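Local coordinates for ribosome-associated factor Y (Coxiella burnetii, PDB 3TQM), which probably binds ribosomes as a short-form hibernation factor of the HPF/YfiA family, associating with dimeric 100S particles and so regulating translation, at residues A15-P29 with Y71-L85. Sequence-based numbering, arbitrary orientation.
Sequences ALRELTEKKLHRIQP and YKTVDLLMHKLETQL. With SO4 (sulfate ion), chain E.
V74 enters helix 15-24 as a knob in a hole formed by L16, L19, T20 and K23. Its two methyls divide the hole: CG1 lies 3.9 Å from L19 CD1, while CG2 faces T20 OG1 and L16 CD1. T20 OG1 is turned back along its own helix and bonds to L16 O at 2.8 Å, an oxygen that also accepts from T20 N, so the hydroxyl that faces the V74 methyls spends its proton within its own helix. One turn before V74, the ring of Y71 takes L16 CD1 squarely over one face, a CH-pi contact 3.8 Å from the ring centroid and 6° off its normal; L19 CG meets the ring at its edge. The first torsion of L16 swings CG away from the backbone N, and the second then brings CD1 over the ring. At the ring edge a sulfate, probably from the crystallisation liquor, takes a weak hydrogen bond from Y71 OH and is also bonded to S13.

K23 runs extended past V74 and M78, and its NZ reaches D75 OD1 at 2.7 Å in a salt bridge, on the anti side and 23° out of the carboxylate plane. The selenium of M78 abuts L24 CD2 at 3.7 Å. A type I turn from L24 to I27 leads into extended chain, where I27 CD1 packs against L81 CB and L85 CD1. Q28 N donates to the anti lone pair of E82 OE2 (3.0 Å), and P29, after a cis peptide bond, lies against L85.

Strands 2-8, 36-44 and 47-56 underlie the helices: T20 and L24 touch I39, and L85 touches L56. Two near-parallel helices, their segments crossing at -17°, thus lie together on one face of a four-stranded mixed sheet, the beta-alpha-beta-beta-beta-alpha fold of the HPF/YfiA family.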
loop_
_atom_site.group_PDB
_atom_site.type_symbol
_atom_site.label_atom_id
_atom_site.label_comp_id
_atom_site.label_asym_id
_atom_site.label_seq_id
_atom_site.Cartn_x
_atom_site.Cartn_y
_atom_site.Cartn_z
ATOM N N ALA A 15 -0.612 -3.906 -15.302
ATOM C CA ALA A 15 -0.405 -5.141 -14.557
ATOM C C ALA A 15 -0.080 -4.855 -13.095
ATOM O O ALA A 15 -0.593 -5.521 -12.196
ATOM C CB ALA A 15 0.694 -5.967 -15.195
ATOM N N LEU A 16 0.775 -3.867 -12.859
ATOM C CA LEU A 16 1.151 -3.505 -11.499
ATOM C C LEU A 16 -0.039 -2.880 -10.782
ATOM O O LEU A 16 -0.182 -3.006 -9.567
ATOM C CB LEU A 16 2.337 -2.537 -11.503
ATOM C CG LEU A 16 2.833 -2.064 -10.136
ATOM C CD1 LEU A 16 3.379 -3.230 -9.329
ATOM C CD2 LEU A 16 3.889 -0.986 -10.307
ATOM N N ARG A 17 -0.890 -2.210 -11.549
ATOM C CA ARG A 17 -2.076 -1.579 -11.000
ATOM C C ARG A 17 -3.085 -2.626 -10.552
ATOM O O ARG A 17 -3.676 -2.514 -9.478
ATOM C CB ARG A 17 -2.709 -0.658 -12.035
ATOM C CG ARG A 17 -3.883 0.123 -11.493
ATOM C CD ARG A 17 -4.292 1.224 -12.439
ATOM N NE ARG A 17 -5.217 2.137 -11.785
ATOM C CZ ARG A 17 -4.838 3.185 -11.061
ATOM N NH1 ARG A 17 -3.550 3.456 -10.905
ATOM N NH2 ARG A 17 -5.746 3.966 -10.492
ATOM N N GLU A 18 -3.281 -3.641 -11.386
ATOM C CA GLU A 18 -4.201 -4.724 -11.067
ATOM C C GLU A 18 -3.685 -5.535 -9.888
ATOM O O GLU A 18 -4.431 -5.839 -8.957
ATOM C CB GLU A 18 -4.410 -5.635 -12.276
ATOM C CG GLU A 18 -5.271 -6.850 -11.982
ATOM C CD GLU A 18 -5.496 -7.714 -13.205
ATOM O OE1 GLU A 18 -4.589 -7.783 -14.062
ATOM O OE2 GLU A 18 -6.583 -8.319 -13.312
ATOM N N LEU A 19 -2.402 -5.879 -9.936
ATOM C CA LEU A 19 -1.761 -6.638 -8.868
ATOM C C LEU A 19 -1.934 -5.961 -7.510
ATOM O O LEU A 19 -2.270 -6.610 -6.519
ATOM C CB LEU A 19 -0.274 -6.822 -9.172
ATOM C CG LEU A 19 0.565 -7.679 -8.216
ATOM C CD1 LEU A 19 1.059 -6.887 -7.005
ATOM C CD2 LEU A 19 -0.205 -8.921 -7.783
ATOM N N THR A 20 -1.706 -4.653 -7.467
ATOM C CA THR A 20 -1.796 -3.912 -6.217
ATOM C C THR A 20 -3.237 -3.854 -5.727
ATOM O O THR A 20 -3.498 -3.943 -4.530
ATOM C CB THR A 20 -1.245 -2.482 -6.363
ATOM O OG1 THR A 20 0.121 -2.537 -6.794
ATOM C CG2 THR A 20 -1.321 -1.752 -5.033
ATOM N N GLU A 21 -4.167 -3.703 -6.663
ATOM C CA GLU A 21 -5.588 -3.672 -6.338
ATOM C C GLU A 21 -6.041 -4.949 -5.639
ATOM O O GLU A 21 -6.636 -4.896 -4.565
ATOM C CB GLU A 21 -6.427 -3.456 -7.597
ATOM C CG GLU A 21 -6.592 -2.004 -8.000
ATOM C CD GLU A 21 -7.448 -1.844 -9.242
ATOM O OE1 GLU A 21 -7.979 -2.862 -9.737
ATOM O OE2 GLU A 21 -7.588 -0.701 -9.723
ATOM N N LYS A 22 -5.754 -6.094 -6.250
ATOM C CA LYS A 22 -6.242 -7.367 -5.736
ATOM C C LYS A 22 -5.617 -7.731 -4.392
ATOM O O LYS A 22 -6.245 -8.401 -3.573
ATOM C CB LYS A 22 -6.021 -8.493 -6.750
ATOM C CG LYS A 22 -4.614 -9.045 -6.777
ATOM C CD LYS A 22 -4.572 -10.367 -7.523
ATOM C CE LYS A 22 -3.200 -11.013 -7.419
ATOM N NZ LYS A 22 -3.176 -12.374 -8.021
ATOM N N LYS A 23 -4.387 -7.284 -4.163
ATOM C CA LYS A 23 -3.723 -7.543 -2.889
ATOM C C LYS A 23 -4.303 -6.689 -1.764
ATOM O O LYS A 23 -4.391 -7.134 -0.621
ATOM C CB LYS A 23 -2.215 -7.328 -3.000
ATOM C CG LYS A 23 -1.457 -8.559 -3.445
ATOM C CD LYS A 23 0.042 -8.323 -3.394
ATOM C CE LYS A 23 0.807 -9.563 -3.820
ATOM N NZ LYS A 23 2.179 -9.213 -4.291
ATOM N N LEU A 24 -4.691 -5.462 -2.090
ATOM C CA LEU A 24 -5.306 -4.579 -1.111
ATOM C C LEU A 24 -6.681 -5.095 -0.727
ATOM O O LEU A 24 -7.113 -4.954 0.415
ATOM C CB LEU A 24 -5.411 -3.157 -1.659
ATOM C CG LEU A 24 -4.135 -2.323 -1.629
ATOM C CD1 LEU A 24 -4.344 -1.028 -2.384
ATOM C CD2 LEU A 24 -3.724 -2.049 -0.193
ATOM N N HIS A 25 -7.368 -5.695 -1.692
ATOM C CA HIS A 25 -8.694 -6.251 -1.450
ATOM C C HIS A 25 -8.620 -7.540 -0.635
ATOM O O HIS A 25 -9.648 -8.102 -0.253
ATOM C CB HIS A 25 -9.422 -6.496 -2.774
ATOM C CG HIS A 25 -9.802 -5.240 -3.493
ATOM N ND1 HIS A 25 -10.343 -4.149 -2.848
ATOM C CD2 HIS A 25 -9.715 -4.898 -4.801
ATOM C CE1 HIS A 25 -10.578 -3.191 -3.727
ATOM N NE2 HIS A 25 -10.205 -3.619 -4.920
ATOM N N ARG A 26 -7.399 -7.997 -0.369
ATOM C CA ARG A 26 -7.173 -9.209 0.411
ATOM C C ARG A 26 -6.663 -8.889 1.810
ATOM O O ARG A 26 -6.590 -9.768 2.668
ATOM C CB ARG A 26 -6.151 -10.110 -0.285
ATOM C CG ARG A 26 -6.657 -10.832 -1.517
ATOM C CD ARG A 26 -5.537 -11.661 -2.124
ATOM N NE ARG A 26 -5.974 -12.413 -3.295
ATOM C CZ ARG A 26 -5.163 -12.786 -4.280
ATOM N NH1 ARG A 26 -3.874 -12.464 -4.238
ATOM N NH2 ARG A 26 -5.638 -13.470 -5.311
ATOM N N ILE A 27 -6.306 -7.630 2.036
ATOM C CA ILE A 27 -5.649 -7.237 3.280
ATOM C C ILE A 27 -6.563 -7.341 4.503
ATOM O O ILE A 27 -7.771 -7.123 4.420
ATOM C CB ILE A 27 -5.065 -5.817 3.188
ATOM C CG1 ILE A 27 -4.009 -5.607 4.272
ATOM C CG2 ILE A 27 -6.162 -4.773 3.297
ATOM C CD1 ILE A 27 -3.326 -4.273 4.186
ATOM N N GLN A 28 -5.965 -7.681 5.640
ATOM C CA GLN A 28 -6.698 -7.822 6.891
ATOM C C GLN A 28 -5.713 -7.764 8.051
ATOM O O GLN A 28 -4.512 -7.937 7.850
ATOM C CB GLN A 28 -7.477 -9.139 6.908
ATOM C CG GLN A 28 -6.849 -10.239 6.078
ATOM C CD GLN A 28 -7.065 -11.609 6.679
ATOM O OE1 GLN A 28 -8.120 -12.224 6.501
ATOM N NE2 GLN A 28 -6.065 -12.096 7.405
ATOM N N PRO A 29 -6.216 -7.532 9.275
ATOM C CA PRO A 29 -7.638 -7.405 9.619
ATOM C C PRO A 29 -8.209 -6.006 9.395
ATOM O O PRO A 29 -7.485 -5.088 9.007
ATOM C CB PRO A 29 -7.649 -7.728 11.112
ATOM C CG PRO A 29 -6.330 -7.228 11.595
ATOM C CD PRO A 29 -5.354 -7.462 10.469
ATOM N N TYR A 71 7.103 -4.962 -8.014
ATOM C CA TYR A 71 6.123 -5.979 -7.653
ATOM C C TYR A 71 6.448 -6.576 -6.287
ATOM O O TYR A 71 5.557 -6.788 -5.463
ATOM C CB TYR A 71 6.068 -7.078 -8.714
ATOM C CG TYR A 71 5.362 -6.669 -9.989
ATOM C CD1 TYR A 71 4.026 -6.994 -10.200
ATOM C CD2 TYR A 71 6.031 -5.964 -10.982
ATOM C CE1 TYR A 71 3.377 -6.628 -11.366
ATOM C CE2 TYR A 71 5.387 -5.593 -12.148
ATOM C CZ TYR A 71 4.061 -5.928 -12.334
ATOM O OH TYR A 71 3.420 -5.558 -13.495
ATOM N N LYS A 72 7.729 -6.841 -6.053
ATOM C CA LYS A 72 8.179 -7.376 -4.777
ATOM C C LYS A 72 7.953 -6.359 -3.658
ATOM O O LYS A 72 7.620 -6.726 -2.530
ATOM C CB LYS A 72 9.658 -7.754 -4.849
ATOM C CG LYS A 72 10.134 -8.598 -3.679
ATOM C CD LYS A 72 11.632 -8.844 -3.742
ATOM C CE LYS A 72 12.060 -9.874 -2.709
ATOM N NZ LYS A 72 11.579 -9.521 -1.344
ATOM N N THR A 73 8.128 -5.080 -3.980
ATOM C CA THR A 73 7.936 -4.009 -3.009
ATOM C C THR A 73 6.491 -3.948 -2.527
ATOM O O THR A 73 6.231 -3.813 -1.332
ATOM C CB THR A 73 8.322 -2.636 -3.590
ATOM O OG1 THR A 73 9.677 -2.675 -4.055
ATOM C CG2 THR A 73 8.181 -1.557 -2.529
ATOM N N VAL A 74 5.553 -4.038 -3.466
ATOM C CA VAL A 74 4.133 -4.044 -3.131
ATOM C C VAL A 74 3.847 -5.133 -2.112
ATOM O O VAL A 74 3.197 -4.896 -1.094
ATOM C CB VAL A 74 3.258 -4.277 -4.373
ATOM C CG1 VAL A 74 1.832 -4.615 -3.963
ATOM C CG2 VAL A 74 3.286 -3.053 -5.281
ATOM N N ASP A 75 4.353 -6.328 -2.392
ATOM C CA ASP A 75 4.175 -7.471 -1.508
ATOM C C ASP A 75 4.672 -7.148 -0.104
ATOM O O ASP A 75 4.013 -7.468 0.884
ATOM C CB ASP A 75 4.921 -8.686 -2.062
ATOM C CG ASP A 75 4.310 -9.998 -1.617
ATOM O OD1 ASP A 75 3.553 -10.598 -2.409
ATOM O OD2 ASP A 75 4.579 -10.427 -0.477
ATOM N N LEU A 76 5.834 -6.508 -0.021
ATOM C CA LEU A 76 6.415 -6.129 1.264
ATOM C C LEU A 76 5.545 -5.117 2.005
ATOM O O LEU A 76 5.344 -5.226 3.215
ATOM C CB LEU A 76 7.827 -5.568 1.071
ATOM C CG LEU A 76 8.997 -6.559 1.085
ATOM C CD1 LEU A 76 8.723 -7.757 0.191
ATOM C CD2 LEU A 76 10.290 -5.863 0.681
ATOM N N LEU A 77 5.032 -4.134 1.273
ATOM C CA LEU A 77 4.213 -3.082 1.865
ATOM C C LEU A 77 2.928 -3.647 2.463
ATOM O O LEU A 77 2.419 -3.130 3.458
ATOM C CB LEU A 77 3.883 -2.006 0.831
ATOM C CG LEU A 77 3.081 -0.808 1.345
ATOM C CD1 LEU A 77 3.806 -0.128 2.496
ATOM C CD2 LEU A 77 2.811 0.181 0.224
HETATM N N MSE A 78 2.405 -4.706 1.851
HETATM C CA MSE A 78 1.198 -5.351 2.356
HETATM C C MSE A 78 1.426 -5.932 3.750
HETATM O O MSE A 78 0.574 -5.808 4.627
HETATM C CB MSE A 78 0.720 -6.444 1.398
HETATM C CG MSE A 78 0.361 -5.960 0.000
HETATM SE SE MSE A 78 -1.046 -4.603 -0.036
HETATM C CE MSE A 78 0.066 -3.011 -0.196
ATOM N N HIS A 79 2.580 -6.565 3.949
ATOM C CA HIS A 79 2.924 -7.138 5.250
ATOM C C HIS A 79 3.042 -6.054 6.313
ATOM O O HIS A 79 2.610 -6.238 7.448
ATOM C CB HIS A 79 4.229 -7.933 5.176
ATOM C CG HIS A 79 4.145 -9.161 4.326
ATOM N ND1 HIS A 79 3.443 -10.284 4.705
ATOM C CD2 HIS A 79 4.685 -9.445 3.117
ATOM C CE1 HIS A 79 3.549 -11.206 3.766
ATOM N NE2 HIS A 79 4.298 -10.723 2.790
ATOM N N LYS A 80 3.640 -4.928 5.943
ATOM C CA LYS A 80 3.754 -3.799 6.859
ATOM C C LYS A 80 2.376 -3.231 7.190
ATOM O O LYS A 80 2.113 -2.848 8.333
ATOM C CB LYS A 80 4.653 -2.708 6.270
ATOM C CG LYS A 80 6.127 -3.081 6.235
ATOM C CD LYS A 80 7.003 -1.885 5.890
ATOM C CE LYS A 80 8.474 -2.209 6.103
ATOM N NZ LYS A 80 9.354 -1.029 5.879
ATOM N N LEU A 81 1.499 -3.178 6.191
ATOM C CA LEU A 81 0.136 -2.714 6.404
ATOM C C LEU A 81 -0.622 -3.638 7.354
ATOM O O LEU A 81 -1.242 -3.180 8.313
ATOM C CB LEU A 81 -0.618 -2.596 5.078
ATOM C CG LEU A 81 -0.295 -1.412 4.172
ATOM C CD1 LEU A 81 -1.298 -1.340 3.031
ATOM C CD2 LEU A 81 -0.300 -0.114 4.964
ATOM N N GLU A 82 -0.569 -4.938 7.083
ATOM C CA GLU A 82 -1.255 -5.916 7.918
ATOM C C GLU A 82 -0.786 -5.826 9.363
ATOM O O GLU A 82 -1.592 -5.880 10.290
ATOM C CB GLU A 82 -1.055 -7.332 7.376
ATOM C CG GLU A 82 -1.687 -7.557 6.015
ATOM C CD GLU A 82 -2.124 -8.994 5.806
ATOM O OE1 GLU A 82 -1.251 -9.885 5.763
ATOM O OE2 GLU A 82 -3.347 -9.232 5.690
ATOM N N THR A 83 0.522 -5.692 9.546
ATOM C CA THR A 83 1.081 -5.481 10.872
ATOM C C THR A 83 0.423 -4.275 11.536
ATOM O O THR A 83 -0.053 -4.360 12.667
ATOM C CB THR A 83 2.606 -5.251 10.818
ATOM O OG1 THR A 83 3.251 -6.417 10.291
ATOM C CG2 THR A 83 3.152 -4.965 12.211
ATOM N N GLN A 84 0.392 -3.154 10.822
ATOM C CA GLN A 84 -0.152 -1.911 11.365
ATOM C C GLN A 84 -1.657 -1.999 11.618
ATOM O O GLN A 84 -2.174 -1.387 12.556
ATOM C CB GLN A 84 0.169 -0.731 10.445
ATOM C CG GLN A 84 1.643 -0.360 10.425
ATOM C CD GLN A 84 2.201 -0.138 11.818
ATOM O OE1 GLN A 84 3.243 -0.687 12.176
ATOM N NE2 GLN A 84 1.506 0.669 12.615
ATOM N N LEU A 85 -2.351 -2.761 10.778
ATOM C CA LEU A 85 -3.776 -2.996 10.959
ATOM C C LEU A 85 -4.034 -3.875 12.182
ATOM O O LEU A 85 -5.023 -3.690 12.888
ATOM C CB LEU A 85 -4.383 -3.628 9.706
ATOM C CG LEU A 85 -4.664 -2.678 8.539
ATOM C CD1 LEU A 85 -4.850 -3.445 7.240
ATOM C CD2 LEU A 85 -5.880 -1.810 8.832
HETATM S S SO4 E . 6.581 -2.877 -15.225
HETATM O O1 SO4 E . 5.568 -2.914 -14.174
HETATM O O2 SO4 E . 6.406 -4.012 -16.129
HETATM O O3 SO4 E . 6.443 -1.633 -15.975
HETATM O O4 SO4 E . 7.911 -2.937 -14.627
#